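Local atomic coordinates of putative uncharacterized protein PH0355 (Pyrococcus horikoshii, PDB entry 2Z0T), a protein that is of unknown function but, as an ASCH-domain protein related to the PUA fold, probably binds RNA. Residues 38-43 against 47-52; 30-35 against 96-101. All blocks are in the same frame, centred on the assembly; numbering follows the deposited sequence.

Contact 1: 38-43 against 47-52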
ATOM      1  N   ASP A  38       8.539   4.809  11.023  1.00 16.55           N
ATOM      2  CA  ASP A  38       7.298   5.548  11.242  1.00 14.47           C
ATOM      3  C   ASP A  38       6.160   4.580  11.521  1.00 13.41           C
ATOM      4  O   ASP A  38       6.286   3.377  11.310  1.00 12.48           O
ATOM      5  CB  ASP A  38       6.920   6.377  10.009  1.00 14.03           C
ATOM      6  CG  ASP A  38       7.819   7.570   9.801  1.00 15.33           C
ATOM      7  OD1 ASP A  38       8.640   7.871  10.693  1.00 16.89           O
ATOM      8  OD2 ASP A  38       7.694   8.216   8.736  1.00 14.96           O
ATOM      9  N   ILE A  39       5.043   5.127  11.981  1.00 13.16           N
ATOM     10  CA  ILE A  39       3.857   4.345  12.279  1.00 15.38           C
ATOM     11  C   ILE A  39       2.689   4.846  11.438  1.00 14.59           C
ATOM     12  O   ILE A  39       2.554   6.050  11.205  1.00 14.10           O
ATOM     13  CB  ILE A  39       3.459   4.473  13.771  1.00 15.53           C
ATOM     14  CG1 ILE A  39       4.552   3.875  14.657  1.00 20.69           C
ATOM     15  CG2 ILE A  39       2.113   3.796  14.018  1.00 14.38           C
ATOM     16  CD1 ILE A  39       4.853   2.420  14.360  1.00 20.40           C
ATOM     17  N   ILE A  40       1.855   3.925  10.969  1.00 13.63           N
ATOM     18  CA  ILE A  40       0.680   4.314  10.202  1.00 13.45           C
ATOM     19  C   ILE A  40      -0.574   3.862  10.937  1.00 14.14           C
ATOM     20  O   ILE A  40      -0.690   2.703  11.336  1.00 14.97           O
ATOM     21  CB  ILE A  40       0.677   3.706   8.780  1.00 15.02           C
ATOM     22  CG1 ILE A  40       1.824   4.301   7.957  1.00 14.77           C
ATOM     23  CG2 ILE A  40      -0.657   4.003   8.089  1.00 12.89           C
ATOM     24  CD1 ILE A  40       1.961   3.695   6.571  1.00 11.81           C
ATOM     25  N   ILE A  41      -1.496   4.797  11.142  1.00 13.19           N
ATOM     26  CA  ILE A  41      -2.762   4.502  11.804  1.00 14.88           C
ATOM     27  C   ILE A  41      -3.793   4.416  10.686  1.00 13.52           C
ATOM     28  O   ILE A  41      -4.093   5.418  10.033  1.00 13.76           O
ATOM     29  CB  ILE A  41      -3.170   5.632  12.779  1.00 16.85           C
ATOM     30  CG1 ILE A  41      -2.056   5.877  13.797  1.00 20.96           C
ATOM     31  CG2 ILE A  41      -4.470   5.263  13.489  1.00 19.91           C
ATOM     32  CD1 ILE A  41      -1.722   4.673  14.653  1.00 22.35           C
ATOM     33  N   PHE A  42      -4.321   3.218  10.460  1.00 12.44           N
ATOM     34  CA  PHE A  42      -5.300   2.996   9.396  1.00 13.46           C
ATOM     35  C   PHE A  42      -6.756   3.102   9.836  1.00 12.91           C
ATOM     36  O   PHE A  42      -7.129   2.648  10.915  1.00 15.86           O
ATOM     37  CB  PHE A  42      -5.109   1.606   8.770  1.00 14.09           C
ATOM     38  CG  PHE A  42      -3.937   1.498   7.836  1.00 14.88           C
ATOM     39  CD1 PHE A  42      -3.853   2.298   6.701  1.00 16.03           C
ATOM     40  CD2 PHE A  42      -2.942   0.547   8.062  1.00 15.55           C
ATOM     41  CE1 PHE A  42      -2.795   2.152   5.800  1.00 18.78           C
ATOM     42  CE2 PHE A  42      -1.879   0.393   7.166  1.00 14.64           C
ATOM     43  CZ  PHE A  42      -1.810   1.197   6.034  1.00 16.04           C
ATOM     44  N   GLU A  43      -7.563   3.707   8.971  1.00 15.93           N
ATOM     45  CA  GLU A  43      -9.001   3.852   9.171  1.00 15.82           C
ATOM     46  C   GLU A  43      -9.446   4.208  10.587  1.00 14.52           C
ATOM     47  O   GLU A  43     -10.171   3.447  11.231  1.00 14.70           O
ATOM     48  CB  GLU A  43      -9.687   2.559   8.720  1.00 16.52           C
ATOM     49  CG  GLU A  43     -11.165   2.682   8.395  1.00 17.56           C
ATOM     50  CD  GLU A  43     -11.448   3.670   7.279  1.00 20.35           C
ATOM     51  OE1 GLU A  43     -10.573   3.867   6.405  1.00 18.21           O
ATOM     52  OE2 GLU A  43     -12.560   4.242   7.265  1.00 19.96           O
ATOM     53  N   LEU A  47      -6.530  -0.219  12.840  1.00 17.94           N
ATOM     54  CA  LEU A  47      -5.285  -0.964  12.696  1.00 18.98           C
ATOM     55  C   LEU A  47      -4.082  -0.031  12.714  1.00 16.93           C
ATOM     56  O   LEU A  47      -4.111   1.045  12.119  1.00 15.16           O
ATOM     57  CB  LEU A  47      -5.292  -1.758  11.386  1.00 18.72           C
ATOM     58  CG  LEU A  47      -3.968  -2.423  10.988  1.00 17.56           C
ATOM     59  CD1 LEU A  47      -3.611  -3.531  11.974  1.00 19.43           C
ATOM     60  CD2 LEU A  47      -4.096  -2.970   9.579  1.00 17.61           C
ATOM     61  N   LYS A  48      -3.032  -0.449  13.410  1.00 15.96           N
ATOM     62  CA  LYS A  48      -1.801   0.324  13.504  1.00 15.59           C
ATOM     63  C   LYS A  48      -0.675  -0.559  12.990  1.00 14.35           C
ATOM     64  O   LYS A  48      -0.611  -1.739  13.322  1.00 17.01           O
ATOM     65  CB  LYS A  48      -1.524   0.712  14.958  1.00 17.93           C
ATOM     66  CG  LYS A  48      -0.328   1.627  15.135  1.00 25.88           C
ATOM     67  CD  LYS A  48       0.068   1.764  16.600  1.00 30.63           C
ATOM     68  CE  LYS A  48      -1.074   2.290  17.454  1.00 32.20           C
ATOM     69  NZ  LYS A  48      -0.645   2.466  18.871  1.00 34.20           N
ATOM     70  N   VAL A  49       0.204   0.001  12.167  1.00 16.05           N
ATOM     71  CA  VAL A  49       1.312  -0.776  11.632  1.00 13.50           C
ATOM     72  C   VAL A  49       2.618  -0.008  11.701  1.00 15.75           C
ATOM     73  O   VAL A  49       2.627   1.221  11.761  1.00 14.54           O
ATOM     74  CB  VAL A  49       1.074  -1.175  10.151  1.00 15.18           C
ATOM     75  CG1 VAL A  49      -0.197  -2.006  10.029  1.00 12.42           C
ATOM     76  CG2 VAL A  49       0.990   0.077   9.280  1.00 14.22           C
ATOM     77  N   LYS A  50       3.718  -0.751  11.705  1.00 15.64           N
ATOM     78  CA  LYS A  50       5.050  -0.163  11.719  1.00 16.74           C
ATOM     79  C   LYS A  50       5.546  -0.200  10.278  1.00 13.76           C
ATOM     80  O   LYS A  50       5.315  -1.183   9.573  1.00 12.38           O
ATOM     81  CB  LYS A  50       5.990  -0.988  12.602  1.00 19.42           C
ATOM     82  CG  LYS A  50       7.465  -0.635  12.442  1.00 23.20           C
ATOM     83  CD  LYS A  50       7.808   0.754  12.979  1.00 26.32           C
ATOM     84  CE  LYS A  50       7.826   0.768  14.501  1.00 32.12           C
ATOM     85  NZ  LYS A  50       8.376   2.045  15.035  1.00 35.29           N
ATOM     86  N   VAL A  51       6.196   0.873   9.837  1.00 12.93           N
ATOM     87  CA  VAL A  51       6.738   0.936   8.479  1.00 13.24           C
ATOM     88  C   VAL A  51       8.127   0.312   8.517  1.00 13.57           C
ATOM     89  O   VAL A  51       9.013   0.798   9.225  1.00 13.72           O
ATOM     90  CB  VAL A  51       6.859   2.391   7.981  1.00 14.05           C
ATOM     91  CG1 VAL A  51       7.506   2.421   6.591  1.00 14.15           C
ATOM     92  CG2 VAL A  51       5.482   3.039   7.932  1.00 12.19           C
ATOM     93  N   LYS A  52       8.308  -0.769   7.762  1.00 13.83           N
ATOM     94  CA  LYS A  52       9.583  -1.477   7.727  1.00 14.53           C
ATOM     95  C   LYS A  52      10.403  -1.181   6.476  1.00 15.45           C
ATOM     96  O   LYS A  52      11.617  -1.390   6.467  1.00 13.80           O
ATOM     97  CB  LYS A  52       9.345  -2.988   7.819  1.00 16.60           C
ATOM     98  CG  LYS A  52       8.395  -3.416   8.934  1.00 19.65           C
ATOM     99  CD  LYS A  52       8.903  -3.038  10.310  1.00 25.52           C
ATOM    100  CE  LYS A  52      10.159  -3.802  10.680  1.00 29.48           C
ATOM    101  NZ  LYS A  52      10.572  -3.525  12.088  1.00 32.21           N
TER

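Contact 2: 30-35 against 96-101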
ATOM      1  N   LYS A  30       1.690  13.428   0.479  1.00 20.89           N
ATOM      2  CA  LYS A  30       1.499  12.857   1.806  1.00 21.28           C
ATOM      3  C   LYS A  30       2.415  11.664   2.052  1.00 20.82           C
ATOM      4  O   LYS A  30       3.019  11.540   3.114  1.00 22.31           O
ATOM      5  CB  LYS A  30       0.038  12.434   1.981  1.00 25.67           C
ATOM      6  CG  LYS A  30      -0.275  11.792   3.321  1.00 33.37           C
ATOM      7  CD  LYS A  30      -1.760  11.485   3.435  1.00 37.21           C
ATOM      8  CE  LYS A  30      -2.112  10.905   4.796  1.00 38.79           C
ATOM      9  NZ  LYS A  30      -3.580  10.703   4.924  1.00 39.30           N
ATOM     10  N   ARG A  31       2.523  10.789   1.061  1.00 19.04           N
ATOM     11  CA  ARG A  31       3.357   9.599   1.191  1.00 17.44           C
ATOM     12  C   ARG A  31       4.861   9.880   1.108  1.00 16.20           C
ATOM     13  O   ARG A  31       5.667   9.093   1.599  1.00 18.76           O
ATOM     14  CB  ARG A  31       2.959   8.577   0.118  1.00 19.08           C
ATOM     15  CG  ARG A  31       2.101   7.414   0.618  1.00 19.69           C
ATOM     16  CD  ARG A  31       0.852   7.855   1.377  1.00 18.67           C
ATOM     17  NE  ARG A  31      -0.052   8.679   0.579  1.00 22.50           N
ATOM     18  CZ  ARG A  31      -1.328   8.898   0.888  1.00 22.30           C
ATOM     19  NH1 ARG A  31      -1.856   8.351   1.976  1.00 23.25           N
ATOM     20  NH2 ARG A  31      -2.079   9.668   0.114  1.00 22.11           N
ATOM     21  N   ARG A  32       5.232  11.005   0.502  1.00 15.19           N
ATOM     22  CA  ARG A  32       6.642  11.364   0.340  1.00 14.85           C
ATOM     23  C   ARG A  32       7.362  11.796   1.614  1.00 16.85           C
ATOM     24  O   ARG A  32       8.508  12.239   1.565  1.00 20.77           O
ATOM     25  CB  ARG A  32       6.776  12.455  -0.728  1.00 13.61           C
ATOM     26  CG  ARG A  32       6.444  11.944  -2.122  1.00 14.36           C
ATOM     27  CD  ARG A  32       6.482  13.022  -3.185  1.00 15.29           C
ATOM     28  NE  ARG A  32       6.269  12.442  -4.508  1.00 21.16           N
ATOM     29  CZ  ARG A  32       6.409  13.101  -5.653  1.00 27.01           C
ATOM     30  NH1 ARG A  32       6.762  14.380  -5.649  1.00 28.30           N
ATOM     31  NH2 ARG A  32       6.209  12.474  -6.804  1.00 29.86           N
ATOM     32  N   GLN A  33       6.707  11.656   2.756  1.00 19.64           N
ATOM     33  CA  GLN A  33       7.336  12.047   4.008  1.00 19.11           C
ATOM     34  C   GLN A  33       7.425  10.880   4.975  1.00 16.60           C
ATOM     35  O   GLN A  33       7.763  11.054   6.145  1.00 16.74           O
ATOM     36  CB  GLN A  33       6.565  13.209   4.635  1.00 25.00           C
ATOM     37  CG  GLN A  33       5.084  12.968   4.809  1.00 33.08           C
ATOM     38  CD  GLN A  33       4.320  14.255   5.073  1.00 35.37           C
ATOM     39  OE1 GLN A  33       4.675  15.032   5.960  1.00 40.18           O
ATOM     40  NE2 GLN A  33       3.262  14.481   4.305  1.00 39.14           N
ATOM     41  N   ILE A  34       7.135   9.688   4.469  1.00 14.63           N
ATOM     42  CA  ILE A  34       7.162   8.473   5.277  1.00 15.97           C
ATOM     43  C   ILE A  34       8.493   7.740   5.151  1.00 15.18           C
ATOM     44  O   ILE A  34       9.057   7.640   4.063  1.00 18.85           O
ATOM     45  CB  ILE A  34       6.028   7.518   4.849  1.00 15.31           C
ATOM     46  CG1 ILE A  34       4.680   8.234   4.971  1.00 16.11           C
ATOM     47  CG2 ILE A  34       6.060   6.249   5.698  1.00 14.40           C
ATOM     48  CD1 ILE A  34       3.491   7.377   4.547  1.00 14.44           C
ATOM     49  N   LYS A  35       8.997   7.230   6.269  1.00 14.56           N
ATOM     50  CA  LYS A  35      10.256   6.499   6.257  1.00 14.72           C
ATOM     51  C   LYS A  35      10.193   5.331   7.232  1.00 12.69           C
ATOM     52  O   LYS A  35       9.378   5.332   8.155  1.00 15.35           O
ATOM     53  CB  LYS A  35      11.413   7.430   6.633  1.00 14.84           C
ATOM     54  CG  LYS A  35      11.326   8.023   8.038  1.00 17.57           C
ATOM     55  CD  LYS A  35      12.472   8.997   8.281  1.00 15.57           C
ATOM     56  CE  LYS A  35      12.403   9.607   9.669  1.00 21.03           C
ATOM     57  NZ  LYS A  35      11.132  10.354   9.875  1.00 24.92           N
ATOM     58  N   LYS A  96       1.082   8.684 -13.194  1.00 18.35           N
ATOM     59  CA  LYS A  96       2.200   9.167 -13.997  1.00 18.57           C
ATOM     60  C   LYS A  96       2.907  10.357 -13.348  1.00 17.41           C
ATOM     61  O   LYS A  96       4.128  10.493 -13.440  1.00 19.01           O
ATOM     62  CB  LYS A  96       1.707   9.560 -15.396  1.00 21.95           C
ATOM     63  CG  LYS A  96       1.467   8.382 -16.341  1.00 30.34           C
ATOM     64  CD  LYS A  96       0.520   7.351 -15.741  1.00 33.98           C
ATOM     65  CE  LYS A  96       0.191   6.234 -16.719  1.00 37.73           C
ATOM     66  NZ  LYS A  96      -0.714   5.215 -16.109  1.00 33.80           N
ATOM     67  N   LYS A  97       2.139  11.213 -12.683  1.00 16.97           N
ATOM     68  CA  LYS A  97       2.687  12.398 -12.033  1.00 17.64           C
ATOM     69  C   LYS A  97       3.502  12.137 -10.764  1.00 16.57           C
ATOM     70  O   LYS A  97       4.550  12.756 -10.550  1.00 15.20           O
ATOM     71  CB  LYS A  97       1.552  13.369 -11.690  1.00 20.78           C
ATOM     72  CG  LYS A  97       2.002  14.606 -10.931  1.00 23.64           C
ATOM     73  CD  LYS A  97       0.817  15.449 -10.495  1.00 30.00           C
ATOM     74  CE  LYS A  97       1.266  16.687  -9.738  1.00 32.28           C
ATOM     75  NZ  LYS A  97       0.099  17.491  -9.269  1.00 35.34           N
ATOM     76  N   TYR A  98       3.028  11.218  -9.931  1.00 16.19           N
ATOM     77  CA  TYR A  98       3.687  10.924  -8.657  1.00 15.18           C
ATOM     78  C   TYR A  98       4.488   9.636  -8.552  1.00 16.56           C
ATOM     79  O   TYR A  98       5.447   9.560  -7.781  1.00 16.02           O
ATOM     80  CB  TYR A  98       2.644  10.902  -7.537  1.00 18.21           C
ATOM     81  CG  TYR A  98       1.913  12.202  -7.329  1.00 21.12           C
ATOM     82  CD1 TYR A  98       2.569  13.319  -6.819  1.00 24.33           C
ATOM     83  CD2 TYR A  98       0.556  12.314  -7.634  1.00 26.22           C
ATOM     84  CE1 TYR A  98       1.893  14.520  -6.616  1.00 29.08           C
ATOM     85  CE2 TYR A  98      -0.129  13.511  -7.437  1.00 27.59           C
ATOM     86  CZ  TYR A  98       0.545  14.608  -6.928  1.00 29.31           C
ATOM     87  OH  TYR A  98      -0.128  15.792  -6.730  1.00 35.13           O
ATOM     88  N   GLY A  99       4.100   8.619  -9.308  1.00 14.91           N
ATOM     89  CA  GLY A  99       4.785   7.347  -9.191  1.00 15.29           C
ATOM     90  C   GLY A  99       4.018   6.567  -8.135  1.00 14.47           C
ATOM     91  O   GLY A  99       3.035   7.073  -7.589  1.00 13.84           O
ATOM     92  N   VAL A 100       4.468   5.354  -7.825  1.00 13.27           N
ATOM     93  CA  VAL A 100       3.780   4.503  -6.858  1.00 13.51           C
ATOM     94  C   VAL A 100       4.728   4.016  -5.772  1.00 12.88           C
ATOM     95  O   VAL A 100       5.884   3.699  -6.046  1.00 15.43           O
ATOM     96  CB  VAL A 100       3.168   3.279  -7.572  1.00 14.18           C
ATOM     97  CG1 VAL A 100       2.532   2.336  -6.565  1.00 22.30           C
ATOM     98  CG2 VAL A 100       2.140   3.748  -8.594  1.00 13.79           C
ATOM     99  N   VAL A 101       4.234   3.943  -4.540  1.00 12.32           N
ATOM    100  CA  VAL A 101       5.076   3.494  -3.444  1.00 10.84           C
ATOM    101  C   VAL A 101       4.564   2.221  -2.778  1.00 13.15           C
ATOM    102  O   VAL A 101       3.361   2.052  -2.561  1.00 11.40           O
ATOM    103  CB  VAL A 101       5.236   4.607  -2.374  1.00 11.21           C
ATOM    104  CG1 VAL A 101       3.882   4.988  -1.802  1.00 14.42           C
ATOM    105  CG2 VAL A 101       6.176   4.139  -1.265  1.00 14.40           C
TER
HETATM  106  O   HOH W   1       6.563  13.809  -9.041  1.00 38.66           O

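Contact 1: 38-43 against 47-52
Ile40 and Val49 form the central hydrogen-bonded pair of an antiparallel beta hairpin, in which strand 39-42 lies beside the first half of strand 47-57 within the mixed sheet. Backbone bonds link Ile40 and Val49 in both directions: Ile40 N gives to Val49 O at 2.9 Å and Val49 N to Ile40 O at 3.0 Å. Phe42 N reaches Leu47 O near the turn, in the shortest of the four bonds, at 2.7 Å, and Val51 N bonds to Asp38 O at the far end. Ile40, Phe42, Leu47 and Val49 project from one face of the sheet into the interior. There CG2 of Val49 sits between the backbone N and the carbonyl carbon (chi1 -59° for CG1), which sets it 3.6 Å from CE2 of the Phe42 ring and also against Ile40 CB. CG2 of Ile40 lies over the centre of one face of that ring, while Leu47 runs alongside Phe42 and meets it through CD2. Ile12 and Ile15 of helix 9-16 pack against Leu47. The other face carries Ile39, Ile41, Lys48 and Lys50, where the lysines serve through their methylenes. Ile41 CD1 presses on Lys48 CG at 3.4 Å, and Ile39 CG2, two residues back along the same strand, touches that carbon too. Lys50 bends at chi2 and chi3 (68° and 74°), folding its CE back against Ile39 CD1 at 3.4 Å while NZ bonds to Gly37 O. The Asp38 carboxylate turns off to Met1 and Trp3. The whole is a two-stranded antiparallel beta hairpin, flanked by the parallel strand 2-5, within the mixed sheet of the PUA-like ASCH fold.

Contact 2: 30-35 against 96-101
Arg32 reaches Tyr98 with its guanidinium plane 80° from the phenol ring, nearly perpendicular, and the two groups meet face against edge: Tyr98 CD1 lies over one face of the guanidinium, toward its rim, while Arg32 NH2 stands at the edge of the ring, 3.7 Å from Tyr98 CD1. A hydrogen bond from Arg32 NH2 to Tyr98 O at 3.2 Å helps to hold the guanidinium, with the oxygen in the guanidinium plane and the donor on a lone pair in the carbonyl plane. A water in the same plane accepts from Arg32 NH2 at 2.6 Å and donates to Lys97 O at 2.7 Å, extending the grip to a second carbonyl. The side chain is extended from CG to NE (chi2 176°, chi3 175°), which carries its head across to these carbonyls, and a bond from NE to Tyr27 O is a further hold. Both carbonyls belong to the last turn of helix 92-98, where Gly99 leaves the helix with positive phi before strand 100-107 begins; Arg32 thus ties the loop between strands 22-26 and 39-42 to the helix-to-strand junction of the ASCH domain. Excess negative potential at a helix C-terminus would suit a cationic partner. Within the helix end, Lys97 CD covers one face of the Tyr98 ring, Lys97 NZ bonds to Tyr98 OH at 3.1 Å, and that hydroxyl is also bonded to Glu29. Deeper in, Arg31 crosses Val101 at about a right angle, Arg31 CG resting on Val101 CG1 at 3.9 Å; bends at chi2 and chi3 then lead its guanidinium away to a salt bridge with Asp28.

Overall arrangement
Contacts 1 and 2 reach the same mixed sheet, in which strands 47-57 and 100-107 are neighbours; their centres are about 16 Å apart. Along the chain the hairpin of contact 1 falls between the two segments of contact 2, and the loop 30-35 leads directly toward strand 39-42. The two meet where that loop comes down on the hairpin: Val51 CG2 packs 4.0 Å from Ile34 CG2, Val51 CG1 lies 3.8 Å from Lys35 O, and Asp38 OD2 accepts from Lys35 N. Contact 1 is largely buried, whereas contact 2 is a surface contact.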